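Local coordinates for MMACHC-like protein (Caenorhabditis elegans, PDB 5UJC) that binds cobalamin and probably catalyses flavin- or glutathione-dependent removal of its upper ligand, as a B12-trafficking protein of the MMACHC family, at residues D63-D66 against V67-K71; V73-K76 against T77-G81; F83-V86 against C87-V90; Q245-F248 against F249-V253; R256-V259 against L260-W263. All coordinates share one frame; numbering follows the deposited sequence.

Contact 1: residues D63-D66 against V67-K71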
loop_
_atom_site.group_PDB
_atom_site.type_symbol
_atom_site.label_atom_id
_atom_site.label_comp_id
_atom_site.label_asym_id
_atom_site.label_seq_id
_atom_site.Cartn_x
_atom_site.Cartn_y
_atom_site.Cartn_z
ATOM N N ASP A 63 -11.314 -4.575 -0.804
ATOM C CA ASP A 63 -11.668 -5.936 -0.412
ATOM C C ASP A 63 -10.589 -6.686 0.409
ATOM O O ASP A 63 -10.898 -7.696 1.010
ATOM C CB ASP A 63 -12.097 -6.777 -1.610
ATOM C CG ASP A 63 -13.493 -6.426 -2.107
ATOM O OD1 ASP A 63 -14.252 -5.755 -1.389
ATOM O OD2 ASP A 63 -13.851 -6.876 -3.187
ATOM N N MET A 64 -9.354 -6.165 0.475
ATOM C CA MET A 64 -8.362 -6.804 1.333
ATOM C C MET A 64 -8.887 -6.866 2.757
ATOM O O MET A 64 -8.937 -7.935 3.374
ATOM C CB MET A 64 -7.012 -6.082 1.302
ATOM C CG MET A 64 -5.924 -6.833 2.063
ATOM S SD MET A 64 -4.782 -5.777 2.998
ATOM C CE MET A 64 -5.884 -5.067 4.254
ATOM N N PHE A 65 -9.315 -5.725 3.272
ATOM C CA PHE A 65 -9.886 -5.659 4.614
ATOM C C PHE A 65 -11.314 -6.257 4.639
ATOM O O PHE A 65 -11.653 -7.057 5.522
ATOM C CB PHE A 65 -9.885 -4.203 5.088
ATOM C CG PHE A 65 -10.492 -3.984 6.444
ATOM C CD1 PHE A 65 -11.870 -3.787 6.589
ATOM C CD2 PHE A 65 -9.694 -3.939 7.574
ATOM C CE1 PHE A 65 -12.410 -3.498 7.826
ATOM C CE2 PHE A 65 -10.244 -3.709 8.814
ATOM C CZ PHE A 65 -11.601 -3.460 8.936
ATOM N N ASP A 66 -12.164 -5.814 3.705
ATOM C CA ASP A 66 -13.586 -6.120 3.789
ATOM C C ASP A 66 -13.924 -7.590 3.516
ATOM O O ASP A 66 -14.952 -8.063 3.968
ATOM C CB ASP A 66 -14.396 -5.207 2.871
ATOM C CG ASP A 66 -14.409 -3.749 3.344
ATOM O OD1 ASP A 66 -14.434 -3.531 4.553
ATOM O OD2 ASP A 66 -14.470 -2.817 2.482
ATOM N N VAL A 67 -13.080 -8.268 2.746
ATOM C CA VAL A 67 -13.322 -9.646 2.374
ATOM C C VAL A 67 -12.242 -10.571 2.949
ATOM O O VAL A 67 -12.544 -11.445 3.789
ATOM C CB VAL A 67 -13.428 -9.823 0.863
ATOM C CG1 VAL A 67 -13.645 -11.296 0.501
ATOM C CG2 VAL A 67 -14.548 -8.961 0.301
ATOM N N ALA A 68 -10.994 -10.379 2.540
ATOM C CA ALA A 68 -9.938 -11.368 2.894
ATOM C C ALA A 68 -9.602 -11.353 4.398
ATOM O O ALA A 68 -9.536 -12.405 5.049
ATOM C CB ALA A 68 -8.697 -11.151 2.054
ATOM N N PHE A 69 -9.391 -10.178 4.937
ATOM C CA PHE A 69 -9.075 -10.033 6.335
ATOM C C PHE A 69 -10.255 -10.456 7.216
ATOM O O PHE A 69 -10.062 -11.116 8.222
ATOM C CB PHE A 69 -8.674 -8.583 6.627
ATOM C CG PHE A 69 -8.424 -8.272 8.077
ATOM C CD1 PHE A 69 -7.384 -8.863 8.774
ATOM C CD2 PHE A 69 -9.190 -7.323 8.724
ATOM C CE1 PHE A 69 -7.166 -8.542 10.090
ATOM C CE2 PHE A 69 -8.924 -6.967 10.004
ATOM C CZ PHE A 69 -7.931 -7.594 10.706
ATOM N N ARG A 70 -11.465 -10.124 6.793
ATOM C CA ARG A 70 -12.643 -10.559 7.523
ATOM C C ARG A 70 -12.678 -12.093 7.653
ATOM O O ARG A 70 -12.921 -12.627 8.744
ATOM C CB ARG A 70 -13.903 -10.029 6.878
ATOM C CG ARG A 70 -15.182 -10.449 7.591
ATOM C CD ARG A 70 -16.370 -9.660 7.103
ATOM N NE ARG A 70 -17.603 -10.054 7.765
ATOM C CZ ARG A 70 -18.744 -9.396 7.664
ATOM N NH1 ARG A 70 -18.826 -8.284 6.924
ATOM N NH2 ARG A 70 -19.813 -9.820 8.322
ATOM N N LYS A 71 -12.425 -12.805 6.536
ATOM C CA LYS A 71 -12.378 -14.272 6.576
ATOM C C LYS A 71 -11.312 -14.765 7.570
ATOM O O LYS A 71 -11.551 -15.718 8.334
ATOM C CB LYS A 71 -12.119 -14.835 5.195
ATOM C CG LYS A 71 -13.287 -14.728 4.264
ATOM C CD LYS A 71 -12.959 -15.259 2.880
ATOM C CE LYS A 71 -13.962 -14.777 1.835
ATOM N NZ LYS A 71 -13.592 -15.259 0.469
HETATM O O HOH W 1 -17.026 -6.858 5.273
#
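Asp63 O meets Val67 N at 2.8 Å and Ala68 N at 3.1 Å, and Met64 O takes Phe69 N at 2.8 Å, so one turn of helix 62-80 widens locally from alpha to pi-type spacing. The two donors reach Asp63 O differently: Ala68 N lies nearly in line with the C=O bond, while Val67 N is tilted 34° from the carbonyl plane. The next bond, from Arg70 N to Phe65 O, is weak.

On one side of the helix the rings of Phe65 and Phe69 lean past each other as an oblique aromatic pair, with planes 34° apart and centroids 5.4 Å apart. Their closest atoms are CD2 of Phe65 and CD2 of Phe69, at 3.6 Å. Both rings leave the backbone with CG anti to N, which sends them out on the same side, onto Leu260 of helix 257-265. Val67 CG2 lies alongside the Asp63 side chain. A water accepts from Arg70 NH1 and donates to Asp66 O at 2.7 Å, while Asp66 OD1 is hydrogen-bonded to Ser242 OG.

The chemistry is divided: aromatic carbon faces the neighbouring helices, whereas Asp66 and Arg70 turn to a water and to Ser242. The wide turn keeps its carbonyls in use, Asp63 O by serving two donors and Met64 O by accepting from a residue further along than in an alpha-helix.

Contact 2: residues V73-K76 against T77-G81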
loop_
_atom_site.group_PDB
_atom_site.type_symbol
_atom_site.label_atom_id
_atom_site.label_comp_id
_atom_site.label_asym_id
_atom_site.label_seq_id
_atom_site.Cartn_x
_atom_site.Cartn_y
_atom_site.Cartn_z
ATOM N N VAL A 73 -10.086 -13.136 10.219
ATOM C CA VAL A 73 -10.487 -12.852 11.600
ATOM C C VAL A 73 -11.537 -13.870 12.081
ATOM O O VAL A 73 -11.484 -14.333 13.225
ATOM C CB VAL A 73 -11.042 -11.433 11.730
ATOM C CG1 VAL A 73 -11.698 -11.227 13.071
ATOM C CG2 VAL A 73 -9.942 -10.422 11.532
ATOM N N VAL A 74 -12.471 -14.222 11.208
ATOM C CA VAL A 74 -13.476 -15.245 11.545
ATOM C C VAL A 74 -12.786 -16.553 11.905
ATOM O O VAL A 74 -13.108 -17.199 12.934
ATOM C CB VAL A 74 -14.482 -15.427 10.396
ATOM C CG1 VAL A 74 -15.362 -16.656 10.628
ATOM C CG2 VAL A 74 -15.342 -14.181 10.279
ATOM N N GLN A 75 -11.819 -16.955 11.093
ATOM C CA GLN A 75 -11.127 -18.213 11.338
ATOM C C GLN A 75 -10.306 -18.146 12.625
ATOM O O GLN A 75 -10.289 -19.093 13.402
ATOM C CB GLN A 75 -10.218 -18.560 10.155
ATOM C CG GLN A 75 -9.551 -19.926 10.279
ATOM C CD GLN A 75 -10.576 -21.052 10.329
ATOM O OE1 GLN A 75 -11.373 -21.209 9.409
ATOM N NE2 GLN A 75 -10.569 -21.824 11.410
ATOM N N LYS A 76 -9.578 -17.047 12.834
ATOM C CA LYS A 76 -8.784 -16.929 14.042
ATOM C C LYS A 76 -9.647 -16.955 15.284
ATOM O O LYS A 76 -9.246 -17.500 16.303
ATOM C CB LYS A 76 -7.908 -15.675 14.003
ATOM C CG LYS A 76 -6.780 -15.765 13.004
ATOM C CD LYS A 76 -5.722 -16.758 13.464
ATOM C CE LYS A 76 -4.596 -16.908 12.496
ATOM N NZ LYS A 76 -3.662 -17.954 13.006
ATOM N N THR A 77 -10.822 -16.377 15.206
ATOM C CA THR A 77 -11.738 -16.385 16.339
ATOM C C THR A 77 -12.161 -17.806 16.653
ATOM O O THR A 77 -12.187 -18.207 17.847
ATOM C CB THR A 77 -12.953 -15.453 16.079
ATOM O OG1 THR A 77 -12.498 -14.100 15.891
ATOM C CG2 THR A 77 -13.915 -15.485 17.207
ATOM N N MET A 78 -12.459 -18.577 15.622
ATOM C CA MET A 78 -12.776 -20.003 15.811
ATOM C C MET A 78 -11.587 -20.742 16.446
ATOM O O MET A 78 -11.758 -21.501 17.422
ATOM C CB MET A 78 -13.153 -20.644 14.479
ATOM C CG MET A 78 -13.457 -22.151 14.561
ATOM S SD MET A 78 -14.818 -22.517 15.686
ATOM C CE MET A 78 -16.219 -22.121 14.647
ATOM N N ASP A 79 -10.384 -20.469 15.945
ATOM C CA ASP A 79 -9.172 -21.151 16.412
ATOM C C ASP A 79 -8.870 -20.860 17.891
ATOM O O ASP A 79 -8.526 -21.769 18.676
ATOM C CB ASP A 79 -7.961 -20.734 15.581
ATOM C CG ASP A 79 -8.038 -21.191 14.110
ATOM O OD1 ASP A 79 -8.859 -22.056 13.775
ATOM O OD2 ASP A 79 -7.249 -20.647 13.282
ATOM N N PHE A 80 -8.943 -19.584 18.255
ATOM C CA PHE A 80 -8.623 -19.154 19.639
ATOM C C PHE A 80 -9.784 -19.400 20.611
ATOM O O PHE A 80 -9.570 -19.491 21.837
ATOM C CB PHE A 80 -8.222 -17.678 19.659
ATOM C CG PHE A 80 -6.791 -17.431 19.273
ATOM C CD1 PHE A 80 -5.763 -17.660 20.196
ATOM C CD2 PHE A 80 -6.458 -16.950 18.018
ATOM C CE1 PHE A 80 -4.450 -17.452 19.862
ATOM C CE2 PHE A 80 -5.132 -16.731 17.681
ATOM C CZ PHE A 80 -4.124 -16.987 18.606
ATOM N N GLY A 81 -11.004 -19.513 20.069
ATOM C CA GLY A 81 -12.186 -19.917 20.862
ATOM C C GLY A 81 -13.163 -18.793 21.170
ATOM O O GLY A 81 -14.322 -19.054 21.493
HETATM O O HOH W 2 -4.844 -20.088 14.262
#
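Gln75 reaches forward along helix 62-80, toward its C-terminal end, to meet Asp79. From CB its chain starts with CG anti to the backbone N (chi1 -175°) and then folds at chi2 (62°). This brings CG to 3.9 Å from Asp79 OD2, CD to 4.0 Å from Asp79 OD1, and NE2 into a hydrogen bond of 2.9 Å with the same Asp79 OD1. The acceptor lies in the amide plane of Gln75, but the N-H comes to it from above the carboxylate plane, 37° out of it.

The other carboxylate oxygen, Asp79 OD2, turns to Lys76. Its separation from Lys76 NZ, 4.5 Å, is beyond a salt bridge, and a water spans the gap, accepting from NZ and donating to OD2. Further round the helix, Thr77 OG1 donates to Val73 O at 2.9 Å. That carbonyl also takes Thr77 N, and the two donors approach from opposite faces of its plane. Phe80 sets the edge of its ring near Lys76 O and packs on Val86 and Met89 of helix 83-89.

For Asp79, the amide, the water and nearby Lys76 probably offset the negative field of the helix C-terminus and of Gln75 O.

Contact 3: residues F83-V86 against C87-V90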
loop_
_atom_site.group_PDB
_atom_site.type_symbol
_atom_site.label_atom_id
_atom_site.label_comp_id
_atom_site.label_asym_id
_atom_site.label_seq_id
_atom_site.Cartn_x
_atom_site.Cartn_y
_atom_site.Cartn_z
ATOM N N PHE A 83 -13.681 -14.128 20.604
ATOM C CA PHE A 83 -13.169 -12.865 20.167
ATOM C C PHE A 83 -12.211 -12.252 21.210
ATOM O O PHE A 83 -11.152 -11.699 20.859
ATOM C CB PHE A 83 -14.325 -11.907 19.839
ATOM C CG PHE A 83 -13.875 -10.579 19.319
ATOM C CD1 PHE A 83 -13.321 -10.472 18.059
ATOM C CD2 PHE A 83 -13.980 -9.469 20.085
ATOM C CE1 PHE A 83 -12.910 -9.270 17.579
ATOM C CE2 PHE A 83 -13.594 -8.242 19.602
ATOM C CZ PHE A 83 -13.060 -8.147 18.349
ATOM N N ASP A 84 -12.577 -12.313 22.482
ATOM C CA ASP A 84 -11.728 -11.707 23.508
ATOM C C ASP A 84 -10.334 -12.369 23.528
ATOM O O ASP A 84 -9.332 -11.701 23.690
ATOM C CB ASP A 84 -12.379 -11.798 24.886
ATOM C CG ASP A 84 -13.541 -10.820 25.065
ATOM O OD1 ASP A 84 -13.637 -9.819 24.319
ATOM O OD2 ASP A 84 -14.352 -11.050 25.966
ATOM N N GLU A 85 -10.280 -13.676 23.281
ATOM C CA GLU A 85 -8.991 -14.364 23.217
ATOM C C GLU A 85 -8.151 -13.943 22.012
ATOM O O GLU A 85 -6.963 -13.718 22.144
ATOM C CB GLU A 85 -9.164 -15.890 23.239
ATOM C CG GLU A 85 -7.855 -16.658 23.496
ATOM C CD GLU A 85 -7.220 -16.358 24.870
ATOM O OE1 GLU A 85 -7.920 -15.811 25.763
ATOM O OE2 GLU A 85 -6.021 -16.697 25.062
ATOM N N VAL A 86 -8.781 -13.811 20.858
ATOM C CA VAL A 86 -8.057 -13.352 19.684
ATOM C C VAL A 86 -7.467 -11.977 19.949
ATOM O O VAL A 86 -6.313 -11.708 19.611
ATOM C CB VAL A 86 -8.944 -13.234 18.439
ATOM C CG1 VAL A 86 -8.082 -12.872 17.236
ATOM C CG2 VAL A 86 -9.662 -14.500 18.160
ATOM N N CYS A 87 -8.279 -11.093 20.510
ATOM C CA CYS A 87 -7.824 -9.711 20.807
ATOM C C CYS A 87 -6.619 -9.701 21.714
ATOM O O CYS A 87 -5.677 -8.929 21.486
ATOM C CB CYS A 87 -8.935 -8.904 21.450
ATOM S SG CYS A 87 -10.259 -8.532 20.326
ATOM N N GLU A 88 -6.627 -10.565 22.734
ATOM C CA GLU A 88 -5.511 -10.658 23.685
ATOM C C GLU A 88 -4.266 -11.183 22.990
ATOM O O GLU A 88 -3.154 -10.686 23.226
ATOM C CB GLU A 88 -5.881 -11.568 24.856
ATOM C CG GLU A 88 -4.756 -11.797 25.867
ATOM C CD GLU A 88 -5.133 -12.782 26.966
ATOM O OE1 GLU A 88 -6.274 -13.314 26.946
ATOM O OE2 GLU A 88 -4.273 -13.042 27.845
ATOM N N MET A 89 -4.437 -12.196 22.141
ATOM C CA MET A 89 -3.283 -12.929 21.593
ATOM C C MET A 89 -2.720 -12.346 20.297
ATOM O O MET A 89 -1.578 -12.631 19.946
ATOM C CB MET A 89 -3.627 -14.402 21.398
ATOM C CG MET A 89 -3.924 -15.111 22.703
ATOM S SD MET A 89 -2.721 -14.865 24.039
ATOM C CE MET A 89 -1.216 -15.578 23.315
ATOM N N VAL A 90 -3.522 -11.563 19.597
ATOM C CA VAL A 90 -3.121 -10.982 18.308
ATOM C C VAL A 90 -3.185 -9.449 18.375
ATOM O O VAL A 90 -4.201 -8.827 18.049
ATOM C CB VAL A 90 -3.974 -11.513 17.157
ATOM C CG1 VAL A 90 -3.473 -10.940 15.801
ATOM C CG2 VAL A 90 -3.948 -13.030 17.161
#
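Val86 O receives Val90 N at 2.8 Å, the last bond across this turn, which closes helix 83-89 as Val90 leaves helical geometry. At the other end Cys87 N bonds to Phe83 O at 3.0 Å, and this bond is almost straight.

In the conformer described, the thiol of Cys87 lies over one face of the Phe83 ring. SG is 3.6 Å from the ring centroid, 22° off the normal and shifted toward the CE2 and CZ rim, a Cys sulfur-aromatic contact. Phe83 CG stands anti to its own N while Cys87 SG is tucked beside its own (chi1 -70°), and this brings sulfur and ring together along one side of the helix. Trp257 of helix 257-265 also meets both residues. Further on, Val86 CG1 and Val90 CG2 lie side by side, and both side chains touch Phe80 of helix 62-80.

The exposed side is acidic. Glu85 OE1 and Glu88 OE1 come within 3.2 Å, with carboxylate planes 67° apart, and the methylene CG of Met89 lies 3.5 Å from Glu85 OE2. Like charges this close would be expected to repel, which may raise the pKa of one glutamate, though solvent probably softens the effect; the Phe83 ring, the thiol and the valines face the neighbouring helices.

Contact 4: residues Q245-F248 against F249-V253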
loop_
_atom_site.group_PDB
_atom_site.type_symbol
_atom_site.label_atom_id
_atom_site.label_comp_id
_atom_site.label_asym_id
_atom_site.label_seq_id
_atom_site.Cartn_x
_atom_site.Cartn_y
_atom_site.Cartn_z
ATOM N N GLN A 245 -14.362 -0.219 7.543
ATOM C CA GLN A 245 -12.939 -0.099 7.249
ATOM C C GLN A 245 -12.427 1.342 7.527
ATOM O O GLN A 245 -11.331 1.523 8.066
ATOM C CB GLN A 245 -12.684 -0.515 5.814
ATOM C CG GLN A 245 -11.212 -0.469 5.436
ATOM C CD GLN A 245 -10.834 -1.172 4.138
ATOM O OE1 GLN A 245 -9.650 -1.225 3.805
ATOM N NE2 GLN A 245 -11.831 -1.690 3.384
ATOM N N MET A 246 -13.203 2.347 7.141
ATOM C CA MET A 246 -12.813 3.727 7.413
ATOM C C MET A 246 -12.793 4.011 8.932
ATOM O O MET A 246 -11.918 4.731 9.428
ATOM C CB MET A 246 -13.709 4.686 6.642
ATOM C CG MET A 246 -13.420 4.670 5.153
ATOM S SD MET A 246 -14.255 5.901 4.187
ATOM C CE MET A 246 -15.855 5.200 4.122
ATOM N N GLU A 247 -13.724 3.404 9.686
ATOM C CA GLU A 247 -13.725 3.581 11.126
ATOM C C GLU A 247 -12.462 2.930 11.722
ATOM O O GLU A 247 -11.801 3.508 12.581
ATOM C CB GLU A 247 -14.984 2.963 11.747
ATOM C CG GLU A 247 -15.074 3.119 13.268
ATOM C CD GLU A 247 -15.166 4.553 13.725
ATOM O OE1 GLU A 247 -15.732 5.390 12.979
ATOM O OE2 GLU A 247 -14.698 4.839 14.836
ATOM N N PHE A 248 -12.148 1.726 11.249
ATOM C CA PHE A 248 -10.992 0.977 11.723
ATOM C C PHE A 248 -9.685 1.781 11.517
ATOM O O PHE A 248 -8.931 2.015 12.462
ATOM C CB PHE A 248 -10.950 -0.366 10.979
ATOM C CG PHE A 248 -9.857 -1.286 11.409
ATOM C CD1 PHE A 248 -8.612 -1.265 10.778
ATOM C CD2 PHE A 248 -10.087 -2.252 12.393
ATOM C CE1 PHE A 248 -7.633 -2.165 11.128
ATOM C CE2 PHE A 248 -9.093 -3.141 12.741
ATOM C CZ PHE A 248 -7.873 -3.104 12.101
ATOM N N PHE A 249 -9.421 2.197 10.294
ATOM C CA PHE A 249 -8.150 2.869 10.010
ATOM C C PHE A 249 -8.101 4.299 10.508
ATOM O O PHE A 249 -7.026 4.867 10.650
ATOM C CB PHE A 249 -7.804 2.793 8.522
ATOM C CG PHE A 249 -7.381 1.410 8.070
ATOM C CD1 PHE A 249 -6.327 0.762 8.677
ATOM C CD2 PHE A 249 -8.016 0.787 6.993
ATOM C CE1 PHE A 249 -5.925 -0.495 8.240
ATOM C CE2 PHE A 249 -7.626 -0.450 6.557
ATOM C CZ PHE A 249 -6.557 -1.097 7.179
ATOM N N GLY A 250 -9.242 4.880 10.827
ATOM C CA GLY A 250 -9.259 6.221 11.432
ATOM C C GLY A 250 -8.929 6.244 12.924
ATOM O O GLY A 250 -8.700 7.320 13.501
ATOM N N ARG A 251 -8.937 5.081 13.560
ATOM C CA ARG A 251 -8.683 4.960 14.992
ATOM C C ARG A 251 -7.261 4.570 15.267
ATOM O O ARG A 251 -6.658 3.855 14.485
ATOM C CB ARG A 251 -9.570 3.862 15.618
ATOM C CG ARG A 251 -11.015 4.225 15.719
ATOM C CD ARG A 251 -11.755 3.120 16.370
ATOM N NE ARG A 251 -13.180 3.388 16.483
ATOM C CZ ARG A 251 -13.990 2.789 17.347
ATOM N NH1 ARG A 251 -13.519 1.871 18.237
ATOM N NH2 ARG A 251 -15.263 3.099 17.344
ATOM N N PRO A 252 -6.745 4.945 16.454
ATOM C CA PRO A 252 -5.471 4.342 16.888
ATOM C C PRO A 252 -5.581 2.834 17.105
ATOM O O PRO A 252 -6.663 2.325 17.414
ATOM C CB PRO A 252 -5.160 5.044 18.201
ATOM C CG PRO A 252 -6.347 5.844 18.551
ATOM C CD PRO A 252 -7.363 5.789 17.477
ATOM N N VAL A 253 -4.469 2.137 16.921
ATOM C CA VAL A 253 -4.463 0.669 16.935
ATOM C C VAL A 253 -5.123 0.085 18.186
ATOM O O VAL A 253 -5.882 -0.878 18.087
ATOM C CB VAL A 253 -3.031 0.096 16.740
ATOM C CG1 VAL A 253 -2.993 -1.418 17.012
ATOM C CG2 VAL A 253 -2.540 0.384 15.322
#
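Phe248 points its ring edge at the face of Phe249, a T-shaped pair with planes at 87° and centroids 5.1 Å apart. CD1 of Phe248 stands over the Phe249 ring, offset toward its rim. On its own edge the Phe249 ring meets the amide of Gln245, whose OE1 is 3.5 Å from Phe249 CE2. Gln245 reaches there with an extended chain, positioned by the hydrogen bond of its NE2 to Pro62 O.

On another side of the helix, in the conformer described, Glu247 OE2 accepts from Arg251 NE at 2.7 Å through its anti lone pair and, weakly, from Arg251 NH2, with carboxylate and guanidinium planes nearly perpendicular. Arg251 NH1 is held by Glu255 O. This salt bridge ties the chain leaving the helix back to its last turn, where Arg251 N bonds to Phe248 O.

Phe249 belongs to the cobalamin pocket, and its O accepts a hydrogen bond from methylcobalamin. Behind it, helix 243-250 rests Phe248 on Phe65 of helix 62-80 and on Leu260 of helix 257-265.

Contact 5: residues R256-V259 against L260-W263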
loop_
_atom_site.group_PDB
_atom_site.type_symbol
_atom_site.label_atom_id
_atom_site.label_comp_id
_atom_site.label_asym_id
_atom_site.label_seq_id
_atom_site.Cartn_x
_atom_site.Cartn_y
_atom_site.Cartn_z
ATOM N N ARG A 256 -8.998 -0.354 17.923
ATOM C CA ARG A 256 -9.558 -0.901 16.678
ATOM C C ARG A 256 -10.293 -2.209 16.832
ATOM O O ARG A 256 -11.192 -2.483 16.067
ATOM C CB ARG A 256 -8.478 -1.088 15.654
ATOM C CG ARG A 256 -7.910 0.203 15.111
ATOM C CD ARG A 256 -6.855 -0.108 14.123
ATOM N NE ARG A 256 -6.230 1.082 13.604
ATOM C CZ ARG A 256 -5.270 1.069 12.695
ATOM N NH1 ARG A 256 -4.775 -0.095 12.270
ATOM N NH2 ARG A 256 -4.807 2.207 12.184
ATOM N N TRP A 257 -9.823 -3.083 17.713
ATOM C CA TRP A 257 -10.379 -4.456 17.764
ATOM C C TRP A 257 -11.901 -4.442 17.953
ATOM O O TRP A 257 -12.590 -5.226 17.346
ATOM C CB TRP A 257 -9.720 -5.324 18.862
ATOM C CG TRP A 257 -8.628 -6.268 18.350
ATOM C CD1 TRP A 257 -7.308 -6.277 18.719
ATOM C CD2 TRP A 257 -8.797 -7.381 17.449
ATOM N NE1 TRP A 257 -6.645 -7.299 18.083
ATOM C CE2 TRP A 257 -7.535 -8.002 17.310
ATOM C CE3 TRP A 257 -9.878 -7.896 16.744
ATOM C CZ2 TRP A 257 -7.330 -9.118 16.493
ATOM C CZ3 TRP A 257 -9.667 -9.028 15.914
ATOM C CH2 TRP A 257 -8.403 -9.609 15.799
ATOM N N GLU A 258 -12.418 -3.512 18.751
ATOM C CA GLU A 258 -13.854 -3.465 19.001
ATOM C C GLU A 258 -14.676 -3.173 17.734
ATOM O O GLU A 258 -15.840 -3.614 17.626
ATOM C CB GLU A 258 -14.202 -2.472 20.115
ATOM C CG GLU A 258 -13.898 -2.988 21.528
ATOM C CD GLU A 258 -14.631 -4.281 21.893
ATOM O OE1 GLU A 258 -15.798 -4.489 21.456
ATOM O OE2 GLU A 258 -14.056 -5.076 22.660
ATOM N N VAL A 259 -14.061 -2.524 16.750
ATOM C CA VAL A 259 -14.716 -2.298 15.457
ATOM C C VAL A 259 -15.043 -3.642 14.757
ATOM O O VAL A 259 -16.020 -3.744 14.002
ATOM C CB VAL A 259 -13.833 -1.390 14.559
ATOM C CG1 VAL A 259 -14.445 -1.209 13.185
ATOM C CG2 VAL A 259 -13.638 -0.039 15.227
ATOM N N LEU A 260 -14.237 -4.675 15.041
ATOM C CA LEU A 260 -14.376 -5.968 14.387
ATOM C C LEU A 260 -15.288 -6.945 15.108
ATOM O O LEU A 260 -15.631 -7.984 14.543
ATOM C CB LEU A 260 -13.004 -6.617 14.215
ATOM C CG LEU A 260 -11.974 -5.780 13.483
ATOM C CD1 LEU A 260 -10.711 -6.604 13.267
ATOM C CD2 LEU A 260 -12.459 -5.242 12.120
ATOM N N ARG A 261 -15.685 -6.635 16.342
ATOM C CA ARG A 261 -16.464 -7.578 17.130
ATOM C C ARG A 261 -17.725 -8.124 16.365
ATOM O O ARG A 261 -17.961 -9.349 16.336
ATOM C CB ARG A 261 -16.836 -7.009 18.497
ATOM C CG ARG A 261 -17.574 -8.010 19.384
ATOM C CD ARG A 261 -18.001 -7.398 20.698
ATOM N NE ARG A 261 -16.860 -7.094 21.557
ATOM C CZ ARG A 261 -16.308 -7.949 22.430
ATOM N NH1 ARG A 261 -16.771 -9.181 22.576
ATOM N NH2 ARG A 261 -15.280 -7.568 23.161
ATOM N N PRO A 262 -18.469 -7.243 15.681
ATOM C CA PRO A 262 -19.655 -7.753 14.982
ATOM C C PRO A 262 -19.391 -8.839 13.912
ATOM O O PRO A 262 -20.263 -9.653 13.661
ATOM C CB PRO A 262 -20.270 -6.493 14.348
ATOM C CG PRO A 262 -19.846 -5.379 15.252
ATOM C CD PRO A 262 -18.424 -5.759 15.652
ATOM N N TRP A 263 -18.219 -8.816 13.275
ATOM C CA TRP A 263 -17.878 -9.808 12.280
ATOM C C TRP A 263 -17.944 -11.236 12.816
ATOM O O TRP A 263 -18.114 -12.192 12.037
ATOM C CB TRP A 263 -16.472 -9.563 11.764
ATOM C CG TRP A 263 -16.308 -8.397 10.861
ATOM C CD1 TRP A 263 -17.274 -7.582 10.340
ATOM C CD2 TRP A 263 -15.056 -7.987 10.257
ATOM N NE1 TRP A 263 -16.680 -6.644 9.464
ATOM C CE2 TRP A 263 -15.332 -6.897 9.386
ATOM C CE3 TRP A 263 -13.736 -8.455 10.365
ATOM C CZ2 TRP A 263 -14.338 -6.290 8.608
ATOM C CZ3 TRP A 263 -12.751 -7.850 9.628
ATOM C CH2 TRP A 263 -13.050 -6.765 8.753
#
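Glu258 and Arg261 lie side by side, pointing the same way, with carboxylate and guanidinium planes only 16° apart. The salt bridge is side-on and bidentate: Arg261 NE donates to Glu258 OE1 at 2.8 Å and Arg261 NH2 donates to Glu258 OE2 at 2.8 Å. Both bonds are nearly straight, at 176° and 170°, and both acceptors are met on the syn side. A bend at chi3 of Arg261 turns the guanidinium edge to the acid. Arg261 has further acidic partners in Glu265 and in Asp84 of helix 83-89.

Trp257 and Leu260 meet at a slant on another side of the helix. Leu260 CD1 lies 3.7 Å from Trp257 CZ3, and Trp257 NE1 is bonded to Val90 O. The other methyl of Leu260, CD2, sits over a face of the Trp263 ring.

The backbone here is weakly bonded. Leu260 N reaches Trp257 O at 2.9 Å from above the carbonyl plane, an i to i+3 (3-10-type) bond, and Pro262 has no N-H to offer, its CD lying 3.5 Å from Val259 O. Two side-by-side hydrogen bonds fix the rotation of both charged groups, and the surrounding acids probably stabilise the positive charge of Arg261, which joins this turn to helix 83-89.

Along the chain the order is contact 1, 2, 3, then after a long gap 4 and 5. Contacts 1 and 2 share helix 62-80, their centres about 14 Å apart. Contact 3 lies on the helix that follows, and its centre is about 9 Å from that of contact 2. Contacts 4 and 5 occupy the consecutive helices 243-250 and 257-265; their centres are about 10 Å apart. Helix 257-265 joins the set: contact 5 touches all four others, packing along helix 62-80 and against contact 3. Only contact 4 holds a cobalamin-pocket residue, and its rings rest on contact 1, so these helices probably back the pocket wall near Phe249, while contacts 2 and 3 lie away from it.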